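Local structure of metal-dependent hydrolase (Lactobacillus plantarum, 2F6K) at residues L97-E102 with P135-V140; H60-D65 with N126-Y131. The protein binds manganese in an amidohydrolase-type barrel and probably decarboxylates aminocarboxymuconate semialdehyde, an intermediate of tryptophan breakdown. All coordinates share one frame; numbering follows the deposited sequence.

Contact 1 of 2, residues L97-E102 with P135-V140; sequences LPIPYE and PVLERV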
# COMPACT_ATOMS: atom_id res chain seq x y z
N LEU A 97 19.86 -1.79 16.98
CA LEU A 97 20.69 -2.13 15.85
C LEU A 97 20.38 -1.26 14.64
O LEU A 97 19.22 -0.96 14.36
CB LEU A 97 20.50 -3.61 15.48
CG LEU A 97 20.74 -4.64 16.58
CD1 LEU A 97 20.52 -6.04 16.01
CD2 LEU A 97 22.15 -4.52 17.11
N PRO A 98 21.42 -0.86 13.89
CA PRO A 98 21.27 -0.02 12.70
C PRO A 98 20.64 -0.75 11.52
O PRO A 98 21.11 -0.65 10.39
CB PRO A 98 22.69 0.44 12.43
CG PRO A 98 23.49 -0.76 12.81
CD PRO A 98 22.84 -1.18 14.12
N ILE A 99 19.58 -1.51 11.80
CA ILE A 99 18.86 -2.22 10.75
C ILE A 99 18.28 -1.12 9.85
O ILE A 99 17.93 -0.05 10.35
CB ILE A 99 17.74 -3.07 11.35
CG1 ILE A 99 18.36 -4.29 12.06
CG2 ILE A 99 16.73 -3.48 10.28
CD1 ILE A 99 17.36 -5.17 12.79
N PRO A 100 18.13 -1.38 8.54
CA PRO A 100 18.40 -2.55 7.70
C PRO A 100 19.82 -2.70 7.14
O PRO A 100 20.00 -3.38 6.13
CB PRO A 100 17.42 -2.37 6.57
CG PRO A 100 17.58 -0.90 6.29
CD PRO A 100 17.54 -0.30 7.71
N TYR A 101 20.81 -2.09 7.77
CA TYR A 101 22.17 -2.19 7.25
C TYR A 101 22.87 -3.38 7.87
O TYR A 101 23.53 -3.26 8.90
CB TYR A 101 22.90 -0.88 7.52
CG TYR A 101 22.12 0.32 7.01
CD1 TYR A 101 21.94 0.52 5.64
CD2 TYR A 101 21.51 1.21 7.90
CE1 TYR A 101 21.16 1.58 5.17
CE2 TYR A 101 20.73 2.27 7.43
CZ TYR A 101 20.56 2.44 6.07
OH TYR A 101 19.79 3.48 5.60
N GLU A 102 22.72 -4.54 7.23
CA GLU A 102 23.29 -5.79 7.73
C GLU A 102 24.71 -5.77 8.28
O GLU A 102 24.93 -6.11 9.44
CB GLU A 102 23.20 -6.88 6.66
CG GLU A 102 23.77 -8.21 7.13
CD GLU A 102 23.68 -9.30 6.08
OE1 GLU A 102 24.18 -9.07 4.95
OE2 GLU A 102 23.12 -10.38 6.37
N PRO A 135 15.85 -12.78 5.55
CA PRO A 135 17.21 -13.25 5.28
C PRO A 135 18.21 -12.12 4.96
O PRO A 135 19.41 -12.36 4.80
CB PRO A 135 17.02 -14.24 4.12
CG PRO A 135 15.74 -13.80 3.48
CD PRO A 135 14.88 -13.46 4.67
N VAL A 136 17.70 -10.90 4.86
CA VAL A 136 18.53 -9.74 4.58
C VAL A 136 19.45 -9.51 5.77
O VAL A 136 20.49 -8.85 5.67
CB VAL A 136 17.66 -8.47 4.33
CG1 VAL A 136 18.50 -7.21 4.42
CG2 VAL A 136 17.02 -8.55 2.96
N LEU A 137 19.06 -10.07 6.91
CA LEU A 137 19.82 -9.92 8.15
C LEU A 137 20.44 -11.20 8.69
O LEU A 137 20.75 -11.29 9.88
CB LEU A 137 18.90 -9.31 9.22
CG LEU A 137 18.74 -7.79 9.38
CD1 LEU A 137 18.80 -7.10 8.05
CD2 LEU A 137 17.42 -7.49 10.07
N GLU A 138 20.63 -12.21 7.84
CA GLU A 138 21.22 -13.46 8.31
C GLU A 138 22.50 -13.28 9.11
O GLU A 138 22.63 -13.82 10.20
CB GLU A 138 21.51 -14.40 7.15
CG GLU A 138 20.27 -14.95 6.46
CD GLU A 138 20.59 -16.14 5.57
OE1 GLU A 138 21.67 -16.14 4.92
OE2 GLU A 138 19.75 -17.08 5.52
N ARG A 139 23.45 -12.52 8.58
CA ARG A 139 24.70 -12.32 9.28
C ARG A 139 24.48 -11.75 10.68
O ARG A 139 25.26 -12.01 11.60
CB ARG A 139 25.64 -11.42 8.46
CG ARG A 139 26.03 -12.07 7.13
CD ARG A 139 27.02 -11.23 6.35
NE ARG A 139 27.35 -11.85 5.07
CZ ARG A 139 26.57 -11.82 3.99
NH1 ARG A 139 25.40 -11.20 4.02
NH2 ARG A 139 26.96 -12.42 2.87
N VAL A 140 23.40 -10.99 10.84
CA VAL A 140 23.09 -10.40 12.15
C VAL A 140 22.63 -11.51 13.08
O VAL A 140 23.00 -11.53 14.26
CB VAL A 140 21.97 -9.33 12.06
CG1 VAL A 140 21.65 -8.80 13.45
CG2 VAL A 140 22.42 -8.18 11.17
O HOH W 1 21.90 -11.59 4.37

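Contact 2 of 2, residues H60-D65 with N126-Y131; sequences HVNFGD and NSRGLY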
# COMPACT_ATOMS: atom_id res chain seq x y z
N HIS A 60 11.36 2.88 15.04
CA HIS A 60 12.77 2.53 14.93
C HIS A 60 13.45 3.74 14.28
O HIS A 60 12.78 4.53 13.61
CB HIS A 60 12.95 1.29 14.05
CG HIS A 60 14.36 0.80 13.98
ND1 HIS A 60 15.03 0.63 12.78
CD2 HIS A 60 15.25 0.48 14.95
CE1 HIS A 60 16.26 0.22 13.02
NE2 HIS A 60 16.42 0.12 14.33
N VAL A 61 14.76 3.88 14.45
CA VAL A 61 15.46 5.03 13.90
C VAL A 61 15.94 4.91 12.46
O VAL A 61 17.09 5.23 12.15
CB VAL A 61 16.65 5.43 14.78
CG1 VAL A 61 16.16 6.07 16.05
CG2 VAL A 61 17.49 4.20 15.10
N ASN A 62 15.07 4.44 11.58
CA ASN A 62 15.40 4.32 10.16
C ASN A 62 14.54 5.35 9.43
O ASN A 62 13.38 5.09 9.14
CB ASN A 62 15.07 2.92 9.66
CG ASN A 62 15.17 2.79 8.15
OD1 ASN A 62 14.83 1.75 7.59
ND2 ASN A 62 15.64 3.85 7.48
N PHE A 63 15.12 6.51 9.13
CA PHE A 63 14.37 7.56 8.44
C PHE A 63 14.79 7.75 7.00
O PHE A 63 14.39 8.72 6.37
CB PHE A 63 14.50 8.88 9.20
CG PHE A 63 14.04 8.81 10.62
CD1 PHE A 63 12.70 8.55 10.92
CD2 PHE A 63 14.95 8.95 11.67
CE1 PHE A 63 12.28 8.43 12.24
CE2 PHE A 63 14.53 8.83 13.00
CZ PHE A 63 13.20 8.57 13.28
N GLY A 64 15.60 6.84 6.48
CA GLY A 64 16.04 6.96 5.09
C GLY A 64 17.46 7.47 4.93
O GLY A 64 17.98 7.52 3.82
N ASP A 65 18.08 7.87 6.04
CA ASP A 65 19.45 8.37 6.02
C ASP A 65 20.33 7.38 6.81
O ASP A 65 20.23 7.29 8.04
CB ASP A 65 19.50 9.76 6.66
CG ASP A 65 20.87 10.41 6.57
OD1 ASP A 65 21.89 9.72 6.78
OD2 ASP A 65 20.92 11.63 6.32
N ASN A 126 9.51 -4.54 12.33
CA ASN A 126 9.79 -4.14 10.95
C ASN A 126 10.36 -2.73 10.97
O ASN A 126 9.92 -1.89 11.76
CB ASN A 126 8.54 -4.18 10.08
CG ASN A 126 7.88 -2.81 9.93
OD1 ASN A 126 8.38 -1.94 9.23
ND2 ASN A 126 6.76 -2.63 10.61
N SER A 127 11.36 -2.50 10.14
CA SER A 127 11.98 -1.19 10.05
C SER A 127 11.68 -0.73 8.64
O SER A 127 12.25 -1.23 7.68
CB SER A 127 13.49 -1.30 10.26
OG SER A 127 14.11 -0.02 10.20
N ARG A 128 10.74 0.21 8.53
CA ARG A 128 10.32 0.74 7.24
C ARG A 128 10.09 -0.34 6.19
O ARG A 128 10.40 -0.14 5.02
CB ARG A 128 11.33 1.76 6.68
CG ARG A 128 11.36 3.10 7.41
CD ARG A 128 12.20 4.13 6.64
NE ARG A 128 11.52 4.63 5.45
CZ ARG A 128 10.62 5.61 5.45
NH1 ARG A 128 10.28 6.19 6.59
NH2 ARG A 128 10.05 6.01 4.32
N GLY A 129 9.56 -1.49 6.60
CA GLY A 129 9.29 -2.53 5.62
C GLY A 129 10.13 -3.79 5.69
O GLY A 129 9.76 -4.81 5.12
N LEU A 130 11.28 -3.72 6.36
CA LEU A 130 12.12 -4.90 6.50
C LEU A 130 11.71 -5.57 7.82
O LEU A 130 12.03 -5.09 8.90
CB LEU A 130 13.61 -4.53 6.55
CG LEU A 130 14.58 -5.71 6.39
CD1 LEU A 130 16.00 -5.20 6.22
CD2 LEU A 130 14.48 -6.63 7.59
N TYR A 131 10.96 -6.67 7.71
CA TYR A 131 10.49 -7.38 8.89
C TYR A 131 11.56 -8.30 9.47
O TYR A 131 12.31 -8.94 8.72
CB TYR A 131 9.22 -8.18 8.57
CG TYR A 131 7.97 -7.32 8.53
CD1 TYR A 131 7.72 -6.47 7.45
CD2 TYR A 131 7.11 -7.26 9.63
CE1 TYR A 131 6.65 -5.57 7.48
CE2 TYR A 131 6.04 -6.36 9.67
CZ TYR A 131 5.82 -5.52 8.59
OH TYR A 131 4.83 -4.57 8.66

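Contact 1 of 2, residues L97-E102 with P135-V140
E102 and R139 carry the polar half of this contact, a clear case of one carboxylate serving both a backbone and a side chain. CG of E102 is anti to the backbone N (chi1 -180°), and the chain stays extended beyond it, so that the carboxylate reaches across to the start of helix 138-145. There R139 N donates to E102 OE2 at 3.1 Å, meeting the oxygen on its anti side and 35° out of the carboxylate plane. The other oxygen forms a salt bridge: E102 OE1 lies 2.6 Å from R139 NH1, at the guanidinium edge, although the hydrogen bond within it is weak. The two charged planes stand 89° apart, and the side chains cross at about a right angle. A water donates to both E102 OE2 and P135 O, tying the carboxylate also to the short 3-10 segment.

The apolar half lies beside it. I99 CD1 meets L137 CD2 at 3.6 Å, the two side chains crossing, whereas those of L97 and V140 slide past each other in opposite directions, L97 CD1 3.9 Å from V140 CG1. V140 CG2 packs against the carbonyl O of E102.

The contact thus joins the loop between strand 91-95 and helix 102-114 to the N-terminal end of helix 138-145. A105, V106 and V109 of helix 102-114 extend the packing, while L103 of the second subunit lies against R139.

Contact 2 of 2, residues H60-D65 with N126-Y131
S127 OG and H60 ND1 lie 2.8 Å apart in a hydrogen bond that either group could donate. The hydroxyl comes to the edge of the imidazole, near its plane; chi1 sets CG of H60 anti to the backbone N (-176°), and chi2 (-125°) then turns ND1 to the hydroxyl. N62 CB approaches the same hydroxyl, 3.1 Å from S127 OG. H60 NE2 makes a probable hydrogen bond to L97 O, so partners at both nitrogens would limit rotation of the ring.

The serine opens a tight hairpin, a type I' turn from S127 to L130 that joins two short antiparallel strands. N126 OD1 braces it in an Asx motif, accepting from G129 N at 2.9 Å, and at G129 the backbone angles themselves call for glycine.

R128 leaves the turn toward N62, its aliphatic part running close by the carbonyl, with CD 2.9 Å from N62 O. The chain bends at chi3 (74°), which places NE, and N62 O ends up at the guanidinium edge without bonding to it; R128 NH2 instead binds K163 O of the third subunit. An alanine here would probably leave that carbonyl of K163 without this donor and open a gap beside the N62 backbone.

Chemically, a histidine-serine hydrogen bond joins the loop 60-65 to the hairpin 126-131, while the polar end of the arginine is turned to a carbonyl across a subunit interface.

In the fold
The two contacts interleave along the chain and join the loops that follow three successive barrel strands, 49-55, 91-95 and 120-124. The centres of contact 1 and contact 2 are about 11 Å apart. They meet directly: H60 NE2 of contact 2 is 3.0 Å from L97 O of contact 1, a probable hydrogen bond, and P100 CB packs 3.2 Å from L130 CD1. L130 also lies against V136 and L137, so the hairpin of contact 2 packs on the residues just ahead of helix 138-145. Neither contact supplies a ligand to the manganese, which H7, H9, H154 and D266 bind; the side chain of H60 lies about 12 Å from the ion, consistent with an outer layer of the catalytic end.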